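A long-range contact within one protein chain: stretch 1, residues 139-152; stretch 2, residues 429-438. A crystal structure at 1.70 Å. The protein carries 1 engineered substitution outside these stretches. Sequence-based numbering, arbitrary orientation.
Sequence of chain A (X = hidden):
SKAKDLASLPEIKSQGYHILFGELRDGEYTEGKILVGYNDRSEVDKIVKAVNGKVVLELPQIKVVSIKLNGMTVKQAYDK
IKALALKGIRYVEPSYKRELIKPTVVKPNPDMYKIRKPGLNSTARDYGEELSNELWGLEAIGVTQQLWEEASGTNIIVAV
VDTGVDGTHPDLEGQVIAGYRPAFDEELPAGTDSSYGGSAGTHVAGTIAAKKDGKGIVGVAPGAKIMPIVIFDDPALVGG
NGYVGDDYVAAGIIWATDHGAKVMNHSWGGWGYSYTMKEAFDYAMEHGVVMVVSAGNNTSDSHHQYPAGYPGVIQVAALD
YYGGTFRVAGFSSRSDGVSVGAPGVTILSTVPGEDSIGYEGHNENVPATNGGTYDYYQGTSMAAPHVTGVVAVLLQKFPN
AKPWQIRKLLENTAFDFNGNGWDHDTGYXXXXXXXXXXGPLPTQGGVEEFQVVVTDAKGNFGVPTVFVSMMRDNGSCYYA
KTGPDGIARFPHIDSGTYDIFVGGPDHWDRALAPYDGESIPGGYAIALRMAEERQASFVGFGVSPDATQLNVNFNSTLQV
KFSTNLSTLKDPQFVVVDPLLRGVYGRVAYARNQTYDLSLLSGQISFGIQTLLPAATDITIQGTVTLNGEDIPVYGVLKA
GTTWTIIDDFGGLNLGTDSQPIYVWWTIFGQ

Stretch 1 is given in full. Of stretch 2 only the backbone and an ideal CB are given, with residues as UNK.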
# COMPACT_ATOMS: atom_id res chain seq x y z
N GLU A 139 3.49 8.15 32.10
CA GLU A 139 2.46 8.65 33.01
C GLU A 139 1.20 8.99 32.22
O GLU A 139 0.08 8.67 32.64
CB GLU A 139 2.93 9.92 33.74
CG GLU A 139 1.99 10.28 34.89
CD GLU A 139 2.21 11.68 35.44
OE1 GLU A 139 3.30 12.24 35.24
OE2 GLU A 139 1.28 12.21 36.10
N ALA A 140 1.37 9.61 31.06
CA ALA A 140 0.23 10.00 30.26
C ALA A 140 -0.63 8.82 29.81
O ALA A 140 -1.85 8.95 29.73
CB ALA A 140 0.69 10.79 29.06
N ILE A 141 -0.01 7.69 29.49
CA ILE A 141 -0.81 6.55 29.05
C ILE A 141 -1.32 5.69 30.19
O ILE A 141 -1.99 4.68 29.95
CB ILE A 141 -0.05 5.68 27.99
CG1 ILE A 141 1.23 5.08 28.58
CG2 ILE A 141 0.23 6.54 26.75
CD1 ILE A 141 1.97 4.10 27.63
N GLY A 142 -1.02 6.08 31.42
CA GLY A 142 -1.51 5.32 32.58
C GLY A 142 -0.69 4.15 33.08
O GLY A 142 -1.20 3.29 33.79
N VAL A 143 0.59 4.11 32.72
CA VAL A 143 1.43 3.03 33.19
C VAL A 143 1.74 3.17 34.68
O VAL A 143 1.96 4.27 35.17
CB VAL A 143 2.78 3.02 32.43
CG1 VAL A 143 3.76 2.07 33.10
CG2 VAL A 143 2.57 2.64 30.97
N THR A 144 1.73 2.06 35.41
CA THR A 144 2.11 2.08 36.82
C THR A 144 2.78 0.75 37.08
O THR A 144 2.59 -0.21 36.32
CB THR A 144 0.90 2.26 37.80
OG1 THR A 144 0.07 1.09 37.76
CG2 THR A 144 0.09 3.49 37.44
N GLN A 145 3.60 0.68 38.12
CA GLN A 145 4.26 -0.59 38.41
C GLN A 145 3.22 -1.64 38.75
O GLN A 145 3.36 -2.81 38.40
CB GLN A 145 5.26 -0.42 39.57
CG GLN A 145 6.46 0.44 39.20
CD GLN A 145 7.63 0.28 40.16
OE1 GLN A 145 8.21 -0.80 40.27
NE2 GLN A 145 7.97 1.35 40.87
N GLN A 146 2.15 -1.22 39.41
CA GLN A 146 1.09 -2.16 39.77
C GLN A 146 0.49 -2.76 38.50
O GLN A 146 0.20 -3.96 38.45
CB GLN A 146 0.01 -1.44 40.57
CG GLN A 146 -1.02 -2.37 41.18
CD GLN A 146 -1.98 -1.65 42.11
OE1 GLN A 146 -1.56 -0.94 43.02
NE2 GLN A 146 -3.28 -1.82 41.87
N LEU A 147 0.30 -1.92 37.48
CA LEU A 147 -0.27 -2.40 36.23
C LEU A 147 0.63 -3.47 35.61
O LEU A 147 0.13 -4.46 35.10
CB LEU A 147 -0.47 -1.24 35.24
CG LEU A 147 -1.14 -1.54 33.90
CD1 LEU A 147 -1.88 -0.30 33.41
CD2 LEU A 147 -0.09 -1.99 32.87
N TRP A 148 1.95 -3.26 35.65
CA TRP A 148 2.86 -4.25 35.09
C TRP A 148 2.79 -5.57 35.82
O TRP A 148 3.14 -6.61 35.26
CB TRP A 148 4.31 -3.75 35.11
CG TRP A 148 4.61 -2.74 34.07
CD1 TRP A 148 4.06 -2.65 32.81
CD2 TRP A 148 5.57 -1.68 34.17
NE1 TRP A 148 4.63 -1.60 32.12
CE2 TRP A 148 5.56 -0.99 32.93
CE3 TRP A 148 6.44 -1.25 35.18
CZ2 TRP A 148 6.39 0.11 32.68
CZ3 TRP A 148 7.27 -0.14 34.93
CH2 TRP A 148 7.24 0.52 33.68
N GLU A 149 2.34 -5.54 37.07
CA GLU A 149 2.21 -6.78 37.82
C GLU A 149 1.15 -7.67 37.19
O GLU A 149 1.21 -8.90 37.30
CB GLU A 149 1.85 -6.50 39.28
CG GLU A 149 2.91 -5.74 40.04
CD GLU A 149 2.68 -5.82 41.54
OE1 GLU A 149 2.83 -6.93 42.08
OE2 GLU A 149 2.36 -4.79 42.16
N GLU A 150 0.17 -7.05 36.54
CA GLU A 150 -0.88 -7.82 35.89
C GLU A 150 -0.46 -8.24 34.47
O GLU A 150 -0.64 -9.39 34.06
CB GLU A 150 -2.20 -7.02 35.83
CG GLU A 150 -3.25 -7.66 34.92
CD GLU A 150 -4.58 -6.93 34.90
OE1 GLU A 150 -4.64 -5.74 35.25
OE2 GLU A 150 -5.58 -7.56 34.51
N ALA A 151 0.12 -7.29 33.74
CA ALA A 151 0.56 -7.54 32.36
C ALA A 151 1.68 -6.57 31.99
O ALA A 151 1.61 -5.39 32.31
CB ALA A 151 -0.62 -7.36 31.41
N SER A 152 2.70 -7.07 31.30
CA SER A 152 3.85 -6.25 30.89
C SER A 152 4.41 -6.63 29.51
O SER A 152 5.48 -6.15 29.11
CB SER A 152 4.97 -6.39 31.92
OG SER A 152 5.43 -7.73 31.96
N UNK A 429 -8.61 9.98 20.51
CA UNK A 429 -7.95 10.56 21.67
C UNK A 429 -6.64 9.92 22.08
O UNK A 429 -6.02 9.19 21.31
CB UNK A 429 -8.91 10.50 22.86
N UNK A 430 -6.22 10.22 23.30
CA UNK A 430 -4.99 9.71 23.89
C UNK A 430 -5.12 8.24 24.26
O UNK A 430 -6.04 7.85 24.98
CB UNK A 430 -4.61 10.53 25.13
N UNK A 431 -4.19 7.41 23.79
CA UNK A 431 -4.24 5.99 24.13
C UNK A 431 -4.06 5.84 25.65
O UNK A 431 -3.22 6.51 26.26
CB UNK A 431 -3.17 5.21 23.37
N UNK A 432 -4.84 4.96 26.26
CA UNK A 432 -4.78 4.72 27.69
C UNK A 432 -4.62 3.24 27.98
O UNK A 432 -5.56 2.45 27.83
CB UNK A 432 -6.03 5.26 28.38
N UNK A 433 -3.41 2.87 28.41
CA UNK A 433 -3.10 1.48 28.71
C UNK A 433 -3.92 0.98 29.90
O UNK A 433 -4.43 -0.15 29.88
CB UNK A 433 -1.60 1.32 28.99
N UNK A 434 -4.07 1.80 30.92
CA UNK A 434 -4.81 1.34 32.08
C UNK A 434 -6.27 1.04 31.75
O UNK A 434 -6.78 -0.02 32.13
CB UNK A 434 -4.73 2.38 33.19
N UNK A 435 -6.94 1.94 31.03
CA UNK A 435 -8.33 1.72 30.66
C UNK A 435 -8.45 0.57 29.66
O UNK A 435 -9.36 -0.26 29.74
CB UNK A 435 -8.93 3.00 30.08
N UNK A 436 -7.51 0.49 28.72
CA UNK A 436 -7.56 -0.59 27.73
C UNK A 436 -7.38 -1.95 28.39
O UNK A 436 -8.08 -2.91 28.06
CB UNK A 436 -6.49 -0.38 26.66
N UNK A 437 -6.45 -2.04 29.33
CA UNK A 437 -6.17 -3.32 29.98
C UNK A 437 -7.37 -3.84 30.77
O UNK A 437 -7.52 -5.05 30.96
CB UNK A 437 -4.96 -3.18 30.91
N UNK A 438 -8.21 -2.93 31.25
CA UNK A 438 -9.40 -3.32 32.00
C UNK A 438 -10.34 -4.11 31.12
O UNK A 438 -11.04 -5.01 31.59
CB UNK A 438 -10.11 -2.09 32.57

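Position 429 has a phi of 122° and a psi of -164°, a combination that favours glycine, and nothing of stretch 1 lies within 5.5 Å of its ideal CB. The residue is Gly 429, which takes no part in the contact.

At position 430 the CA-to-CB bond points toward stretch 1, yet its ideal CB has no atom of that stretch within 5.5 Å. The gap calls for a side chain of some length, and the carbonyl of Ala 140 and the CG2 methyl of Ile 141 would admit either an apolar chain or a donor. Leu 430 fills it with carbon: its CD2 lies 3.4 Å from Ala 140 O, and its CD1 reaches within 4.5 Å of Ile 141 CG2.

Position 431 directs its CB sideways, with Ile 141 CG2 5.0 Å away. Valine, isoleucine or leucine could meet that methyl. Val 431 does so with CG1, 3.6 Å from Ile 141 CG2. Its own carbonyl, buried by the contact, finds no polar partner.

Position 432 stands at the N-cap, where serine, threonine, aspartate or asparagine would be conventional choices. Its CB points sideways, 4.4 Å from Ile 141 O, while the carbonyl of Ala 140, in the last turn of a helix, offers an acceptor to a long donor such as lysine or arginine. The residue is Lys 432. Its chain, m at chi1 and chi2 and t beyond, brings NZ within 2.6 Å of Ala 140 O in a hydrogen bond.

At position 433 the backbone makes its own link, N donating to Ile 141 O at 2.8 Å. The CB points toward stretch 1, with Leu 147 CD1 4.7 Å and Val 143 CG2 4.8 Å away, so leucine, isoleucine or methionine would suit. Leu 433 places CD1 3.8 Å from Val 143 CG2 and 3.7 Å from Leu 147 CD2, adding apolar packing beside the backbone bond.

Position 434 points sideways, its ideal CB 3.7 Å from Gly 142 O and 3.9 Å from Leu 147 CD1. Alanine or a small polar residue would fit. In Asp 434, OD1 accepts a weak hydrogen bond from the backbone N of 435, and OD2 accepts from a water, 2.6 Å from its O, that also donates to Gly 142 O. Gly 142 leaves room for the carboxylate: an ideal CB there would fall 2.5 Å from Asp 434 CG, although the positive phi of Gly 142 calls for glycine by itself.

Positions 435 and 436 have nothing of stretch 1 within 5.5 Å of their ideal CB atoms, so the contact sets little restriction on them. Both are alanine, Ala 435 and Ala 436.

Position 437 points toward stretch 1, between Leu 147 CD1 at 4.9 Å and Glu 150 OE1 at 5.0 Å from its ideal CB. Leucine or methionine would suit the apolar side, and lysine or arginine could address the carboxylate. Leu 437 sets CD2 3.7 Å from Leu 147 CG and CD1 4.0 Å from Ala 151 CB.

Position 438 points away, leaving the choice open; it is Gln 438.

Stretch 2 (429-438) GLVKLDAALQ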
# COMPACT_ATOMS: atom_id res chain seq x y z
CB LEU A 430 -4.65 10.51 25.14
CG LEU A 430 -3.56 9.96 26.06
CD1 LEU A 430 -2.20 9.99 25.33
CD2 LEU A 430 -3.50 10.80 27.35
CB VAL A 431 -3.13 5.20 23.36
CG1 VAL A 431 -1.74 5.60 23.85
CG2 VAL A 431 -3.35 3.69 23.52
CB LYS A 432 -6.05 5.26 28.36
CG LYS A 432 -6.06 6.78 28.50
CD LYS A 432 -5.06 7.17 29.56
CE LYS A 432 -5.20 8.62 29.95
NZ LYS A 432 -4.18 8.95 30.97
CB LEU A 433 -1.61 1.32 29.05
CG LEU A 433 -0.87 -0.01 28.78
CD1 LEU A 433 0.28 -0.12 29.75
CD2 LEU A 433 -1.79 -1.20 28.87
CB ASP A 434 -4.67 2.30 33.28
CG ASP A 434 -5.05 3.75 32.98
OD1 ASP A 434 -5.39 4.08 31.82
OD2 ASP A 434 -4.99 4.58 33.92
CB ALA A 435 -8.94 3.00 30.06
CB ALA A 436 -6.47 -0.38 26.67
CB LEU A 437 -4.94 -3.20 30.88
CG LEU A 437 -4.31 -4.50 31.39
CD1 LEU A 437 -3.86 -5.36 30.23
CD2 LEU A 437 -3.14 -4.15 32.29
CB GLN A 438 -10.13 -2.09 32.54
CG GLN A 438 -9.37 -1.39 33.66
CD GLN A 438 -10.19 -0.32 34.33
OE1 GLN A 438 -11.32 -0.56 34.73
NE2 GLN A 438 -9.61 0.87 34.46
O HOH W 1 -3.24 4.08 35.80
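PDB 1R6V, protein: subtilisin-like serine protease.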